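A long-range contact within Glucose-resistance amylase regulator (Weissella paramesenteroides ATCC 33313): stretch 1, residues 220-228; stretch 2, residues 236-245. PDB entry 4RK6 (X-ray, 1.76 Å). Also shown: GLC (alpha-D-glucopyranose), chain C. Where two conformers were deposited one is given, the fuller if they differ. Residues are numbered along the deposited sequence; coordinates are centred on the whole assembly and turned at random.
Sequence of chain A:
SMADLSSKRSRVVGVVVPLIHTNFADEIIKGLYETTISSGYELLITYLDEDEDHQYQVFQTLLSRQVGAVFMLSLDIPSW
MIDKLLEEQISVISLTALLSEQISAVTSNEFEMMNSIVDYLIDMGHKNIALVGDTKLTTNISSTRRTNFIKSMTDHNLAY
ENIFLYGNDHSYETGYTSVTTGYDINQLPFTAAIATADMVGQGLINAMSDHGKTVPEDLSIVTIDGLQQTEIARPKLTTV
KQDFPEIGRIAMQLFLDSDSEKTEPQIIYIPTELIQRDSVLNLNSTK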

# COMPACT_ATOMS: atom_id res chain seq x y z
N SER A 220 -17.65 -16.23 -9.68
CA SER A 220 -16.85 -15.38 -10.55
C SER A 220 -16.65 -14.00 -9.92
O SER A 220 -17.55 -13.50 -9.24
CB SER A 220 -17.52 -15.27 -11.92
OG SER A 220 -17.41 -16.49 -12.65
N ILE A 221 -15.50 -13.37 -10.16
CA ILE A 221 -15.21 -12.08 -9.57
C ILE A 221 -14.57 -11.17 -10.61
O ILE A 221 -13.68 -11.61 -11.35
CB ILE A 221 -14.25 -12.17 -8.34
CG1 ILE A 221 -14.81 -13.07 -7.24
CG2 ILE A 221 -13.95 -10.80 -7.75
CD1 ILE A 221 -13.76 -13.40 -6.20
N VAL A 222 -15.02 -9.92 -10.64
CA VAL A 222 -14.32 -8.85 -11.34
C VAL A 222 -14.11 -7.71 -10.35
O VAL A 222 -15.04 -7.32 -9.64
CB VAL A 222 -15.08 -8.33 -12.59
CG1 VAL A 222 -14.29 -7.19 -13.23
CG2 VAL A 222 -15.32 -9.44 -13.59
N THR A 223 -12.90 -7.17 -10.29
CA THR A 223 -12.62 -6.03 -9.40
C THR A 223 -12.44 -4.73 -10.17
O THR A 223 -12.21 -4.73 -11.37
CB THR A 223 -11.35 -6.21 -8.53
OG1 THR A 223 -10.18 -5.96 -9.31
CG2 THR A 223 -11.28 -7.56 -7.91
N ILE A 224 -12.55 -3.63 -9.44
CA ILE A 224 -12.25 -2.31 -9.96
C ILE A 224 -10.98 -1.78 -9.31
O ILE A 224 -10.88 -1.75 -8.10
CB ILE A 224 -13.39 -1.32 -9.70
CG1 ILE A 224 -14.60 -1.75 -10.52
CG2 ILE A 224 -12.93 0.10 -10.05
CD1 ILE A 224 -15.89 -1.07 -10.12
N ASP A 225 -10.02 -1.41 -10.17
CA ASP A 225 -8.80 -0.65 -9.88
C ASP A 225 -7.62 -1.26 -10.65
O ASP A 225 -6.87 -0.56 -11.32
CB ASP A 225 -8.41 -0.54 -8.40
CG ASP A 225 -9.25 0.47 -7.65
OD1 ASP A 225 -10.05 1.20 -8.29
OD2 ASP A 225 -9.15 0.50 -6.40
N GLY A 226 -7.42 -2.57 -10.50
CA GLY A 226 -6.39 -3.27 -11.24
C GLY A 226 -4.98 -3.07 -10.75
O GLY A 226 -4.04 -3.14 -11.54
N LEU A 227 -4.82 -2.83 -9.45
CA LEU A 227 -3.50 -2.69 -8.83
C LEU A 227 -2.86 -4.07 -8.53
O LEU A 227 -3.41 -5.12 -8.93
CB LEU A 227 -3.58 -1.79 -7.61
CG LEU A 227 -4.01 -0.34 -7.93
CD1 LEU A 227 -4.35 0.39 -6.65
CD2 LEU A 227 -2.92 0.38 -8.71
N GLN A 228 -1.69 -4.06 -7.87
CA GLN A 228 -0.88 -5.27 -7.71
C GLN A 228 -1.60 -6.46 -7.08
O GLN A 228 -1.33 -7.60 -7.44
CB GLN A 228 0.37 -4.96 -6.88
CG GLN A 228 1.30 -6.15 -6.71
CD GLN A 228 2.48 -5.85 -5.81
OE1 GLN A 228 2.36 -5.14 -4.81
NE2 GLN A 228 3.63 -6.43 -6.14
N LYS A 236 -5.56 -15.21 -10.34
CA LYS A 236 -5.37 -13.81 -10.70
C LYS A 236 -6.74 -13.20 -11.05
O LYS A 236 -7.57 -13.85 -11.69
CB LYS A 236 -4.41 -13.67 -11.89
CG LYS A 236 -2.96 -14.02 -11.57
CD LYS A 236 -2.11 -14.05 -12.83
CE LYS A 236 -0.62 -14.19 -12.53
NZ LYS A 236 0.06 -12.90 -12.19
N LEU A 237 -6.94 -11.97 -10.62
CA LEU A 237 -8.25 -11.32 -10.73
C LEU A 237 -8.42 -10.55 -12.02
O LEU A 237 -7.62 -9.69 -12.38
CB LEU A 237 -8.48 -10.39 -9.54
CG LEU A 237 -8.79 -11.10 -8.24
CD1 LEU A 237 -8.42 -10.21 -7.05
CD2 LEU A 237 -10.27 -11.52 -8.19
N THR A 238 -9.52 -10.88 -12.69
CA THR A 238 -10.06 -10.08 -13.79
C THR A 238 -10.45 -8.74 -13.19
O THR A 238 -11.01 -8.67 -12.07
CB THR A 238 -11.23 -10.81 -14.42
OG1 THR A 238 -10.73 -12.02 -15.03
CG2 THR A 238 -11.92 -9.98 -15.49
N THR A 239 -10.10 -7.65 -13.88
CA THR A 239 -10.18 -6.34 -13.27
C THR A 239 -10.38 -5.23 -14.32
O THR A 239 -9.91 -5.35 -15.47
CB THR A 239 -8.91 -6.08 -12.43
OG1 THR A 239 -9.08 -4.91 -11.63
CG2 THR A 239 -7.65 -5.92 -13.30
N VAL A 240 -11.08 -4.17 -13.93
CA VAL A 240 -11.02 -2.89 -14.67
C VAL A 240 -9.86 -2.10 -14.13
O VAL A 240 -9.86 -1.61 -12.99
CB VAL A 240 -12.33 -2.07 -14.61
CG1 VAL A 240 -12.13 -0.66 -15.21
CG2 VAL A 240 -13.43 -2.80 -15.35
N LYS A 241 -8.84 -1.97 -14.96
CA LYS A 241 -7.65 -1.24 -14.58
C LYS A 241 -7.82 0.25 -14.84
O LYS A 241 -8.04 0.66 -15.97
CB LYS A 241 -6.44 -1.73 -15.35
CG LYS A 241 -5.14 -1.18 -14.76
CD LYS A 241 -3.93 -1.80 -15.45
CE LYS A 241 -2.72 -1.86 -14.55
NZ LYS A 241 -2.25 -0.52 -14.19
N GLN A 242 -7.71 1.04 -13.78
CA GLN A 242 -7.66 2.50 -13.92
C GLN A 242 -6.23 2.95 -14.17
O GLN A 242 -5.28 2.37 -13.64
CB GLN A 242 -8.17 3.19 -12.67
CG GLN A 242 -9.58 2.78 -12.28
CD GLN A 242 -10.24 3.82 -11.37
OE1 GLN A 242 -10.33 4.99 -11.73
NE2 GLN A 242 -10.62 3.41 -10.18
N ASP A 243 -6.09 3.99 -14.97
CA ASP A 243 -4.78 4.55 -15.20
C ASP A 243 -4.49 5.67 -14.20
O ASP A 243 -4.59 6.85 -14.53
CB ASP A 243 -4.70 5.02 -16.67
CG ASP A 243 -3.27 5.26 -17.15
OD1 ASP A 243 -2.35 5.32 -16.32
OD2 ASP A 243 -3.09 5.37 -18.38
N PHE A 244 -4.18 5.29 -12.96
CA PHE A 244 -4.03 6.28 -11.89
C PHE A 244 -2.89 7.27 -12.16
O PHE A 244 -3.03 8.45 -11.90
CB PHE A 244 -3.84 5.62 -10.52
CG PHE A 244 -5.06 4.90 -10.03
CD1 PHE A 244 -6.23 5.60 -9.76
CD2 PHE A 244 -5.05 3.52 -9.85
CE1 PHE A 244 -7.37 4.93 -9.33
CE2 PHE A 244 -6.19 2.85 -9.42
CZ PHE A 244 -7.35 3.56 -9.15
N PRO A 245 -1.76 6.78 -12.68
CA PRO A 245 -0.72 7.77 -12.94
C PRO A 245 -1.17 8.78 -14.00
O PRO A 245 -0.84 9.96 -13.84
CB PRO A 245 0.49 6.94 -13.40
CG PRO A 245 0.21 5.55 -12.90
CD PRO A 245 -1.30 5.40 -12.94
C1 GLC C . -11.75 5.63 -4.40
C2 GLC C . -11.63 6.05 -5.86
C3 GLC C . -12.10 4.99 -6.83
C4 GLC C . -11.51 3.63 -6.44
C5 GLC C . -11.98 3.30 -5.02
C6 GLC C . -11.42 1.97 -4.53
O1 GLC C . -13.05 5.86 -4.02
O2 GLC C . -12.40 7.23 -6.11
O3 GLC C . -11.63 5.40 -8.11
O4 GLC C . -11.88 2.66 -7.37
O5 GLC C . -11.52 4.26 -4.11
O6 GLC C . -10.03 2.00 -4.48
O HOH W 1 -4.25 0.50 -11.81

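The two strands run parallel, their N-to-C axes 17° apart and 4.6 Å at closest approach. The register, Thr223 beside Thr239, Ile224 beside Val240 and Asp225 beside Lys241, is fixed by four near-linear backbone hydrogen bonds: Thr223 N to Thr238 O (3.0 Å, 166°), Val240 N to Thr223 O (2.9 Å, 159°), Asp225 N to Val240 O (2.8 Å, 155°) and Gln242 N to Asp225 O (3.1 Å, 157°). The ladder thus continues past Ile224, where the chain turns a corner. At Gly226 phi is +76°, and an ideal CB would lie 2.7 Å from Lys241 CA, so the close backbone approach leaves no room for a side chain.

Side chains follow the alternation. On one face, Val222 CG2 meets Thr238 CG2 at 3.9 Å; on the other, Thr223 OG1 and Thr239 OG1 lie 2.8 Å apart, hydrogen-bonding distance. Apolar contacts flank the ladder: Ile221 CG2 to Leu237 CD2 (3.8 Å) and Leu227 CD2 to the Phe244 ring edge at CD2 (4.0 Å).

The polar centre is Asp225, whose OD1 accepts from Gln242 NE2 (3.0 Å, 142°). Both residues also hold glucose: GLC O4 and O6 donate to Asp225 OD1 (2.5 Å) and OD2 (2.6 Å), while Gln242 NE2 donates to GLC O3 (3.0 Å, 175°). The sugar therefore bridges the two stretches.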